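Local atomic coordinates of putative vitamin-B12 independent methionine synthase family protein (Listeria monocytogenes, PDB entry 1YPX), a protein that probably transfers a methyl group from a folate donor to homocysteine to make methionine, as a zinc-dependent, cobalamin-independent methionine synthase would. Residues A[234-239]-A[262-267]; A[267-272]-A[290-295]; A[137-142]-A[219-224]; A[189-194]-A[212-217]. All coordinates share one frame; numbering follows the deposited sequence.

Contact 1. Residues A[234-239]-A[262-267]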
# COMPACT_ATOMS: atom_id res chain seq x y z
N ILE A 234 3.21 8.32 -5.25
CA ILE A 234 2.35 7.88 -4.17
C ILE A 234 1.20 7.06 -4.73
O ILE A 234 0.24 7.60 -5.28
CB ILE A 234 1.79 9.05 -3.36
CG1 ILE A 234 2.95 9.70 -2.58
CG2 ILE A 234 0.67 8.55 -2.43
CD1 ILE A 234 2.54 10.72 -1.49
N THR A 235 1.32 5.75 -4.61
CA THR A 235 0.31 4.85 -5.10
C THR A 235 -0.64 4.49 -3.98
O THR A 235 -0.32 4.60 -2.79
CB THR A 235 0.93 3.54 -5.63
OG1 THR A 235 1.75 2.93 -4.61
CG2 THR A 235 1.74 3.81 -6.89
N MSE A 236 -1.82 4.01 -4.38
CA MSE A 236 -2.82 3.63 -3.41
C MSE A 236 -3.32 2.22 -3.61
O MSE A 236 -3.77 1.87 -4.69
CB MSE A 236 -4.01 4.58 -3.50
CG MSE A 236 -5.08 4.33 -2.46
SE MSE A 236 -5.66 5.99 -1.63
CE MSE A 236 -7.56 5.92 -2.07
N HIS A 237 -3.25 1.40 -2.57
CA HIS A 237 -3.77 0.05 -2.67
C HIS A 237 -5.18 0.03 -2.06
O HIS A 237 -5.32 0.18 -0.84
CB HIS A 237 -2.86 -0.95 -1.95
CG HIS A 237 -3.40 -2.34 -1.91
ND1 HIS A 237 -3.96 -2.97 -3.01
CD2 HIS A 237 -3.49 -3.23 -0.89
CE1 HIS A 237 -4.36 -4.18 -2.67
NE2 HIS A 237 -4.08 -4.36 -1.39
N ILE A 238 -6.19 -0.10 -2.92
CA ILE A 238 -7.61 -0.18 -2.51
C ILE A 238 -7.88 -1.66 -2.30
O ILE A 238 -8.20 -2.37 -3.25
CB ILE A 238 -8.61 0.27 -3.63
CG1 ILE A 238 -8.23 1.64 -4.19
CG2 ILE A 238 -10.03 0.33 -3.06
CD1 ILE A 238 -8.32 2.76 -3.18
N CYS A 239 -7.74 -2.13 -1.07
CA CYS A 239 -7.94 -3.54 -0.78
C CYS A 239 -9.40 -3.96 -0.72
O CYS A 239 -10.26 -3.16 -0.34
CB CYS A 239 -7.26 -3.88 0.55
SG CYS A 239 -6.76 -5.59 0.70
N GLY A 262 -11.30 9.81 -10.39
CA GLY A 262 -11.52 11.12 -10.96
C GLY A 262 -11.12 12.28 -10.06
O GLY A 262 -10.63 13.30 -10.53
N LYS A 263 -11.32 12.12 -8.75
CA LYS A 263 -11.01 13.17 -7.80
C LYS A 263 -9.70 13.01 -7.02
O LYS A 263 -9.02 14.00 -6.73
CB LYS A 263 -12.17 13.31 -6.82
CG LYS A 263 -13.49 13.71 -7.47
CD LYS A 263 -14.59 13.94 -6.43
CE LYS A 263 -15.94 14.28 -7.09
NZ LYS A 263 -17.07 14.35 -6.11
N LEU A 264 -9.35 11.78 -6.69
CA LEU A 264 -8.13 11.47 -5.93
C LEU A 264 -6.87 11.86 -6.70
O LEU A 264 -6.66 11.40 -7.82
CB LEU A 264 -8.09 9.98 -5.62
CG LEU A 264 -7.76 9.60 -4.18
CD1 LEU A 264 -6.44 10.23 -3.79
CD2 LEU A 264 -8.88 10.05 -3.27
N ASN A 265 -6.01 12.68 -6.08
CA ASN A 265 -4.78 13.12 -6.73
C ASN A 265 -3.59 12.19 -6.52
O ASN A 265 -2.50 12.62 -6.14
CB ASN A 265 -4.42 14.52 -6.25
CG ASN A 265 -5.40 15.54 -6.72
OD1 ASN A 265 -5.68 15.62 -7.92
ND2 ASN A 265 -5.94 16.32 -5.80
N ILE A 266 -3.82 10.92 -6.82
CA ILE A 266 -2.80 9.90 -6.64
C ILE A 266 -2.17 9.45 -7.96
O ILE A 266 -2.80 9.52 -9.02
CB ILE A 266 -3.42 8.73 -5.83
CG1 ILE A 266 -2.66 8.58 -4.52
CG2 ILE A 266 -3.44 7.44 -6.61
CD1 ILE A 266 -3.37 7.74 -3.50
N ASP A 267 -0.93 9.00 -7.91
CA ASP A 267 -0.23 8.60 -9.12
C ASP A 267 -0.67 7.27 -9.72
O ASP A 267 -0.89 7.19 -10.93
CB ASP A 267 1.27 8.58 -8.87
CG ASP A 267 1.79 9.93 -8.47
OD1 ASP A 267 1.71 10.85 -9.31
OD2 ASP A 267 2.27 10.07 -7.32

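Contact 2. Residues A[267-272]-A[290-295]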
# COMPACT_ATOMS: atom_id res chain seq x y z
N ASP A 267 -0.93 9.00 -7.91
CA ASP A 267 -0.23 8.60 -9.12
C ASP A 267 -0.67 7.27 -9.72
O ASP A 267 -0.89 7.19 -10.93
CB ASP A 267 1.27 8.58 -8.87
CG ASP A 267 1.79 9.93 -8.47
OD1 ASP A 267 1.71 10.85 -9.31
OD2 ASP A 267 2.27 10.07 -7.32
N GLY A 268 -0.79 6.25 -8.89
CA GLY A 268 -1.20 4.96 -9.39
C GLY A 268 -2.10 4.32 -8.37
O GLY A 268 -2.11 4.73 -7.21
N PHE A 269 -2.85 3.30 -8.80
CA PHE A 269 -3.78 2.56 -7.93
C PHE A 269 -3.62 1.04 -8.07
O PHE A 269 -3.63 0.51 -9.17
CB PHE A 269 -5.23 2.91 -8.31
CG PHE A 269 -5.78 4.13 -7.64
CD1 PHE A 269 -6.13 4.11 -6.29
CD2 PHE A 269 -6.02 5.29 -8.38
CE1 PHE A 269 -6.71 5.23 -5.68
CE2 PHE A 269 -6.60 6.42 -7.78
CZ PHE A 269 -6.95 6.39 -6.43
N PHE A 270 -3.46 0.34 -6.95
CA PHE A 270 -3.35 -1.11 -6.98
C PHE A 270 -4.73 -1.69 -6.68
O PHE A 270 -5.15 -1.80 -5.52
CB PHE A 270 -2.33 -1.62 -5.97
CG PHE A 270 -0.90 -1.45 -6.41
CD1 PHE A 270 -0.32 -0.18 -6.44
CD2 PHE A 270 -0.14 -2.55 -6.79
CE1 PHE A 270 1.02 -0.01 -6.83
CE2 PHE A 270 1.19 -2.41 -7.18
CZ PHE A 270 1.78 -1.14 -7.20
N LEU A 271 -5.42 -2.05 -7.77
CA LEU A 271 -6.78 -2.61 -7.76
C LEU A 271 -6.75 -4.11 -7.94
O LEU A 271 -6.14 -4.60 -8.89
CB LEU A 271 -7.57 -2.02 -8.93
CG LEU A 271 -7.63 -0.50 -8.98
CD1 LEU A 271 -8.08 -0.02 -10.36
CD2 LEU A 271 -8.60 -0.06 -7.90
N GLU A 272 -7.42 -4.85 -7.06
CA GLU A 272 -7.43 -6.32 -7.19
C GLU A 272 -8.70 -6.90 -7.82
O GLU A 272 -9.81 -6.46 -7.54
CB GLU A 272 -7.15 -6.98 -5.84
CG GLU A 272 -8.17 -6.73 -4.74
CD GLU A 272 -8.00 -7.72 -3.61
OE1 GLU A 272 -8.10 -8.94 -3.87
OE2 GLU A 272 -7.75 -7.30 -2.46
N PRO A 290 -3.94 11.22 -18.12
CA PRO A 290 -2.99 10.37 -18.84
C PRO A 290 -1.79 9.93 -18.01
O PRO A 290 -0.92 9.19 -18.50
CB PRO A 290 -2.61 11.22 -20.05
CG PRO A 290 -2.68 12.61 -19.51
CD PRO A 290 -3.95 12.59 -18.67
N ASP A 291 -1.73 10.39 -16.76
CA ASP A 291 -0.63 10.04 -15.87
C ASP A 291 -1.10 9.20 -14.70
O ASP A 291 -0.31 8.85 -13.83
CB ASP A 291 0.04 11.30 -15.33
CG ASP A 291 -0.77 11.97 -14.24
OD1 ASP A 291 -1.72 12.72 -14.57
OD2 ASP A 291 -0.47 11.74 -13.05
N LEU A 292 -2.40 8.89 -14.65
CA LEU A 292 -2.93 8.06 -13.58
C LEU A 292 -2.90 6.59 -13.97
O LEU A 292 -3.85 6.06 -14.55
CB LEU A 292 -4.37 8.46 -13.24
CG LEU A 292 -5.06 7.51 -12.25
CD1 LEU A 292 -4.30 7.53 -10.94
CD2 LEU A 292 -6.51 7.90 -12.05
N LYS A 293 -1.79 5.93 -13.65
CA LYS A 293 -1.63 4.52 -13.98
C LYS A 293 -2.30 3.64 -12.95
O LYS A 293 -2.16 3.87 -11.75
CB LYS A 293 -0.14 4.18 -14.11
CG LYS A 293 0.71 4.67 -12.95
CD LYS A 293 2.19 4.77 -13.33
CE LYS A 293 2.46 5.93 -14.29
NZ LYS A 293 2.16 7.27 -13.70
N ILE A 294 -3.04 2.64 -13.41
CA ILE A 294 -3.73 1.73 -12.49
C ILE A 294 -3.21 0.30 -12.62
O ILE A 294 -3.29 -0.33 -13.68
CB ILE A 294 -5.29 1.75 -12.70
CG1 ILE A 294 -5.67 0.96 -13.93
CG2 ILE A 294 -5.83 3.17 -12.81
CD1 ILE A 294 -6.22 -0.37 -13.57
N VAL A 295 -2.64 -0.21 -11.55
CA VAL A 295 -2.11 -1.55 -11.55
C VAL A 295 -3.28 -2.52 -11.41
O VAL A 295 -4.17 -2.32 -10.58
CB VAL A 295 -1.13 -1.72 -10.39
CG1 VAL A 295 -0.44 -3.08 -10.46
CG2 VAL A 295 -0.12 -0.58 -10.44

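Contact 3. Residues A[137-142]-A[219-224]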
# COMPACT_ATOMS: atom_id res chain seq x y z
N ILE A 137 2.25 2.36 4.04
CA ILE A 137 1.70 2.77 5.32
C ILE A 137 0.20 2.80 5.09
O ILE A 137 -0.24 2.82 3.94
CB ILE A 137 2.17 4.19 5.79
CG1 ILE A 137 1.63 5.26 4.83
CG2 ILE A 137 3.70 4.26 5.82
CD1 ILE A 137 2.05 6.66 5.21
N PRO A 138 -0.60 2.75 6.16
CA PRO A 138 -2.04 2.80 5.95
C PRO A 138 -2.43 4.19 5.51
O PRO A 138 -1.71 5.16 5.75
CB PRO A 138 -2.62 2.47 7.33
CG PRO A 138 -1.53 2.88 8.27
CD PRO A 138 -0.29 2.39 7.56
N SER A 139 -3.58 4.25 4.86
CA SER A 139 -4.15 5.49 4.38
C SER A 139 -4.62 6.32 5.57
O SER A 139 -5.07 5.78 6.57
CB SER A 139 -5.34 5.16 3.48
OG SER A 139 -6.00 6.33 3.03
N PRO A 140 -4.53 7.65 5.48
CA PRO A 140 -4.99 8.41 6.64
C PRO A 140 -6.46 8.14 6.98
O PRO A 140 -6.85 8.21 8.14
CB PRO A 140 -4.73 9.87 6.22
CG PRO A 140 -4.89 9.83 4.75
CD PRO A 140 -4.18 8.54 4.36
N ALA A 141 -7.26 7.80 5.98
CA ALA A 141 -8.68 7.52 6.19
C ALA A 141 -8.86 6.23 6.97
O ALA A 141 -9.97 5.90 7.39
CB ALA A 141 -9.40 7.42 4.85
N MSE A 142 -7.77 5.49 7.15
CA MSE A 142 -7.82 4.24 7.89
C MSE A 142 -7.92 4.51 9.39
O MSE A 142 -8.44 3.68 10.15
CB MSE A 142 -6.59 3.39 7.57
CG MSE A 142 -6.71 2.63 6.25
SE MSE A 142 -7.67 0.93 6.42
CE MSE A 142 -9.48 1.55 6.60
N ASN A 219 -11.15 14.23 0.37
CA ASN A 219 -10.55 15.49 0.80
C ASN A 219 -9.44 15.25 1.81
O ASN A 219 -8.45 15.98 1.85
CB ASN A 219 -11.63 16.39 1.42
CG ASN A 219 -12.71 16.77 0.42
OD1 ASN A 219 -12.45 17.48 -0.55
ND2 ASN A 219 -13.92 16.30 0.66
N LEU A 220 -9.60 14.21 2.62
CA LEU A 220 -8.59 13.85 3.62
C LEU A 220 -7.30 13.42 2.94
O LEU A 220 -6.21 13.86 3.31
CB LEU A 220 -9.11 12.72 4.51
CG LEU A 220 -8.10 12.12 5.48
CD1 LEU A 220 -7.51 13.21 6.37
CD2 LEU A 220 -8.79 11.06 6.33
N ILE A 221 -7.45 12.54 1.94
CA ILE A 221 -6.33 12.01 1.19
C ILE A 221 -5.62 13.10 0.40
O ILE A 221 -4.40 13.27 0.52
CB ILE A 221 -6.77 10.96 0.15
CG1 ILE A 221 -7.65 9.88 0.80
CG2 ILE A 221 -5.55 10.40 -0.55
CD1 ILE A 221 -7.10 9.31 2.07
N ASN A 222 -6.36 13.83 -0.42
CA ASN A 222 -5.73 14.87 -1.22
C ASN A 222 -4.99 15.86 -0.33
O ASN A 222 -3.88 16.28 -0.65
CB ASN A 222 -6.76 15.61 -2.10
CG ASN A 222 -7.28 14.75 -3.26
OD1 ASN A 222 -6.51 14.03 -3.91
ND2 ASN A 222 -8.58 14.83 -3.52
N GLU A 223 -5.59 16.21 0.80
CA GLU A 223 -4.95 17.13 1.72
C GLU A 223 -3.68 16.52 2.32
O GLU A 223 -2.65 17.19 2.41
CB GLU A 223 -5.90 17.53 2.85
CG GLU A 223 -5.33 18.61 3.74
CD GLU A 223 -6.18 18.90 4.95
OE1 GLU A 223 -5.73 19.75 5.77
OE2 GLU A 223 -7.29 18.30 5.08
N ALA A 224 -3.78 15.26 2.72
CA ALA A 224 -2.65 14.54 3.31
C ALA A 224 -1.45 14.49 2.37
O ALA A 224 -0.30 14.53 2.83
CB ALA A 224 -3.08 13.12 3.67

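Contact 4. Residues A[189-194]-A[212-217]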
# COMPACT_ATOMS: atom_id res chain seq x y z
N THR A 189 -8.18 -0.01 3.01
CA THR A 189 -9.19 -1.04 2.89
C THR A 189 -10.58 -0.55 3.30
O THR A 189 -11.51 -1.34 3.40
CB THR A 189 -8.84 -2.27 3.74
OG1 THR A 189 -9.76 -3.32 3.45
CG2 THR A 189 -8.92 -1.93 5.22
N SER A 190 -10.70 0.76 3.53
CA SER A 190 -11.96 1.36 3.96
C SER A 190 -12.99 1.53 2.84
O SER A 190 -14.19 1.41 3.09
CB SER A 190 -11.71 2.72 4.64
OG SER A 190 -11.34 3.74 3.73
N TRP A 191 -12.54 1.80 1.63
CA TRP A 191 -13.45 1.99 0.51
C TRP A 191 -14.22 0.71 0.17
O TRP A 191 -15.35 0.78 -0.28
CB TRP A 191 -12.69 2.47 -0.72
CG TRP A 191 -11.85 3.69 -0.47
CD1 TRP A 191 -10.62 3.73 0.10
CD2 TRP A 191 -12.19 5.05 -0.77
NE1 TRP A 191 -10.17 5.03 0.17
CE2 TRP A 191 -11.11 5.86 -0.36
CE3 TRP A 191 -13.31 5.66 -1.35
CZ2 TRP A 191 -11.12 7.25 -0.50
CZ3 TRP A 191 -13.31 7.04 -1.50
CH2 TRP A 191 -12.22 7.82 -1.08
N SER A 192 -13.60 -0.44 0.38
CA SER A 192 -14.27 -1.71 0.07
C SER A 192 -15.56 -1.85 0.87
O SER A 192 -16.55 -2.39 0.38
CB SER A 192 -13.34 -2.90 0.36
OG SER A 192 -13.10 -3.08 1.74
N TYR A 193 -15.55 -1.35 2.10
CA TYR A 193 -16.73 -1.44 2.96
C TYR A 193 -17.97 -0.83 2.33
O TYR A 193 -19.03 -1.45 2.32
CB TYR A 193 -16.46 -0.78 4.31
CG TYR A 193 -15.53 -1.59 5.19
CD1 TYR A 193 -14.15 -1.53 5.01
CD2 TYR A 193 -16.04 -2.41 6.19
CE1 TYR A 193 -13.29 -2.27 5.82
CE2 TYR A 193 -15.20 -3.15 7.01
CZ TYR A 193 -13.82 -3.08 6.82
OH TYR A 193 -12.99 -3.79 7.65
N LEU A 194 -17.85 0.39 1.83
CA LEU A 194 -18.99 1.06 1.20
C LEU A 194 -19.10 0.68 -0.28
O LEU A 194 -19.31 1.55 -1.13
CB LEU A 194 -18.88 2.58 1.35
CG LEU A 194 -17.61 3.31 0.87
CD1 LEU A 194 -17.89 4.80 0.77
CD2 LEU A 194 -16.47 3.05 1.82
N THR A 212 -20.98 9.99 1.85
CA THR A 212 -20.50 11.09 2.68
C THR A 212 -19.04 10.82 3.03
O THR A 212 -18.22 11.74 3.06
CB THR A 212 -21.34 11.22 3.97
OG1 THR A 212 -20.57 11.85 5.00
CG2 THR A 212 -21.81 9.86 4.45
N LEU A 213 -18.73 9.55 3.28
CA LEU A 213 -17.37 9.16 3.61
C LEU A 213 -16.43 9.39 2.44
O LEU A 213 -15.32 9.89 2.63
CB LEU A 213 -17.34 7.68 4.03
CG LEU A 213 -17.90 7.38 5.42
CD1 LEU A 213 -17.80 5.90 5.68
CD2 LEU A 213 -17.12 8.16 6.47
N GLN A 214 -16.87 9.02 1.24
CA GLN A 214 -16.06 9.19 0.04
C GLN A 214 -15.58 10.64 -0.11
O GLN A 214 -14.55 10.91 -0.73
CB GLN A 214 -16.84 8.77 -1.21
CG GLN A 214 -17.13 7.28 -1.29
CD GLN A 214 -17.72 6.84 -2.62
OE1 GLN A 214 -17.10 7.02 -3.68
NE2 GLN A 214 -18.92 6.26 -2.58
N GLU A 215 -16.34 11.55 0.49
CA GLU A 215 -16.03 12.97 0.45
C GLU A 215 -15.00 13.29 1.54
O GLU A 215 -13.91 13.78 1.25
CB GLU A 215 -17.31 13.79 0.68
CG GLU A 215 -17.25 15.22 0.15
CD GLU A 215 -17.13 15.30 -1.36
OE1 GLU A 215 -17.20 16.42 -1.90
OE2 GLU A 215 -16.95 14.24 -2.00
N THR A 216 -15.35 12.99 2.79
CA THR A 216 -14.43 13.24 3.89
C THR A 216 -13.06 12.62 3.55
O THR A 216 -12.02 13.26 3.72
CB THR A 216 -14.97 12.66 5.24
OG1 THR A 216 -15.04 11.24 5.16
CG2 THR A 216 -16.36 13.20 5.53
N TYR A 217 -13.09 11.39 3.03
CA TYR A 217 -11.88 10.66 2.64
C TYR A 217 -11.14 11.28 1.45
O TYR A 217 -9.94 11.52 1.53
CB TYR A 217 -12.22 9.21 2.31
CG TYR A 217 -12.67 8.39 3.50
CD1 TYR A 217 -13.01 7.04 3.36
CD2 TYR A 217 -12.72 8.95 4.78
CE1 TYR A 217 -13.39 6.28 4.46
CE2 TYR A 217 -13.10 8.20 5.89
CZ TYR A 217 -13.43 6.86 5.72
OH TYR A 217 -13.77 6.09 6.81

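Contact 1. Residues A[234-239]-A[262-267]
Ile266 and Met236, a selenomethionine, cross at about a right angle. The tip of the isoleucine lies against the root of the longer chain, with Ile266 CD1 3.2 Å from Met236 CB. The same methyl also meets Met236 SE at 3.4 Å. CG of Met236 is anti to the backbone N (chi1 -176°), and the chain then bends at both later torsions. Its CE ends 4.2 Å from Leu264 CG. Ile234 also crosses Ile266 at about a right angle. Here Ile266 CG1 does the touching, 3.9 Å from Ile234 CG2.

Strand 233-238 belongs to the parallel sheet of a TIM-barrel-like fold. Residues 262-267 are the last part of the crossover that leads from it, past helix 258-261, to its neighbour, strand 268-272. Asn265 is the centre of an inverse gamma turn. Leu264 and Ile266, on either side of it in sequence, both direct CB toward the strand.

Asp267 grips the backbone of Ile234 twice. Its CG sits beside its own backbone N (chi1 -60°). Asp267 OD2 accepts the N-H of Ile234 at 2.9 Å through its anti lone pair, and the bond is nearly straight at 168°. In return Asp267 N donates to Ile234 O at 3.2 Å. OD2 has a second partner, a salt bridge to Lys228, which would favour the charged carboxylate. Thr235 directs its CB away from this loop, and its OG1 bonds Gln185. Further along, His237 and Cys239 could form part of an empty metal site, consistent with the zinc binding expected of the family.

Contact 2. Residues A[267-272]-A[290-295]
Val295 and Phe270 lie side by side and point the same way. They form one pair in a parallel beta ladder, where strand 268-272 meets strand 293-299 within the TIM-barrel-like sheet. The short strand axes are 25° from parallel. Val295 CB starts 3.6 Å from Phe269 O and 3.8 Å from Phe270 CD2. CG1 is anti to the backbone N (chi1 -174°), and it meets the Phe270 ring at CD2, 3.7 Å away. The other branch, CG2, makes a CH-pi contact over the centre of one face of that ring, 3.7 Å from its centroid. The valine backbone is held as well: Val295 N donates to Phe269 O, and Val295 O accepts from Leu271 N at 3.1 Å in a fairly straight bond.

Two further pairs are Phe269 with Leu292 and Leu271 with Ile294. Leu292 CD1 approaches the Phe269 ring obliquely at CD2. Phe269 also pairs edge-to-face with Phe261. The Leu271 side chain is about 4 Å from a bound phosphate, probably from the crystallisation liquor. Leu271 CD1 touches Ile294 CD1 at 3.7 Å. At the strand entry Lys293 curls back, and its NZ donates to Asp291 O at 2.9 Å from above the carbonyl plane.

Contact 3. Residues A[137-142]-A[219-224]
Ser139 O accepts the backbone N-H of Met142 at 2.8 Å, the shortest hydrogen bond within the two segments. It closes the turn in which strand 132-138 gives way to helix 141-146. The hydroxyl of the same serine faces helix 213-224. Ser139 OG is anti to its backbone N (chi1 176°) and has Ile221 CD1 3.3 Å away. Its polar partner is Asp188, at the end of the neighbouring strand 183-188.

Pro140 makes the largest single share of the contact. Its CG faces three side chains from one side of the helix. Ile221 CD1 is 3.5 Å from Pro140 CG, Ala224 CB is 3.9 Å from it, and Leu220 CG is 4.0 Å from it. The proline ring and Ile221 cross at about a right angle. Leu220 has CG anti to its backbone N (chi1 172°), and the CD2 beyond reaches the next residue. Leu220 CD2 lies 3.5 Å from Ala141 CA, while Ala141 CB also touches Ile221 CD1.

In this TIM-barrel-like fold, helix 213-224 lies on the route from strand 183-188 to strand 233-238. Here it packs against the turn after strand 132-138. Tyr169 of helix 158-178 also touches both Pro140 and Ala224. The contact is almost wholly apolar between its segments. It therefore rests on fit and burial, while the hydroxyl of Ser139 is satisfied by Asp188.

Contact 4. Residues A[189-194]-A[212-217]
Trp191 and Tyr217 both place CG anti to their own carbonyl carbon, at chi1 -53° and -68°. The two side chains slide past each other in opposite directions. They form an edge-to-face pair, with the edge of Tyr217 toward the face of Trp191. The tyrosine ring and the six-membered ring of Trp191 stand at 73°, their centroids 5.7 Å apart. Tyr217 CD1 stands over one face of the indole, offset toward its rim. Nearer the backbone, Tyr217 CB meets Trp191 CZ2 at 3.6 Å. Tyr217 CE1 lies 3.3 Å from Ser190 OG, which comes up obliquely to the ring. That hydroxyl bonds Asp188.

Gln214 and Trp191 cross obliquely. Gln214 CG is 3.8 Å from Trp191 CZ3, and the amide plane is nearly perpendicular to the indole. The same CG touches Leu194 CD1 at 3.3 Å. Leu194 CD1 also comes within 4.4 Å of Leu213 CB.

The contact joins the short helical turn after strand 183-188 to the first turns of helix 213-224 in the TIM-barrel-like fold. Trp191 also packs on Met236 and Ile238 of strand 233-238 and on Thr259 of helix 258-261. Tyr217 touches Ala141 and Tyr145 of helix 141-146, and its ring pairs edge-to-face with His144.

In the fold
All four contacts lie in one TIM-barrel-like domain. Along the chain, contact 4 is nested inside the loop closed by contact 3; contact 1 follows, then contact 2. Contacts 1 and 2 share Asp267, and their centres are about 7 Å apart. Strands 233-238 and 268-272 pair between them, with Met236 bonded to Gly268 and Phe270. Contacts 3 and 4 both use helix 213-224 and lie about 11 Å apart, centre to centre. Contact 1 touches both: Asn265 bonds Asn222, and Met236 meets Trp191. Contact 2 touches neither, at about 17 and 18 Å between centres. Together they tie neighbouring strands to the helices and loops connecting them.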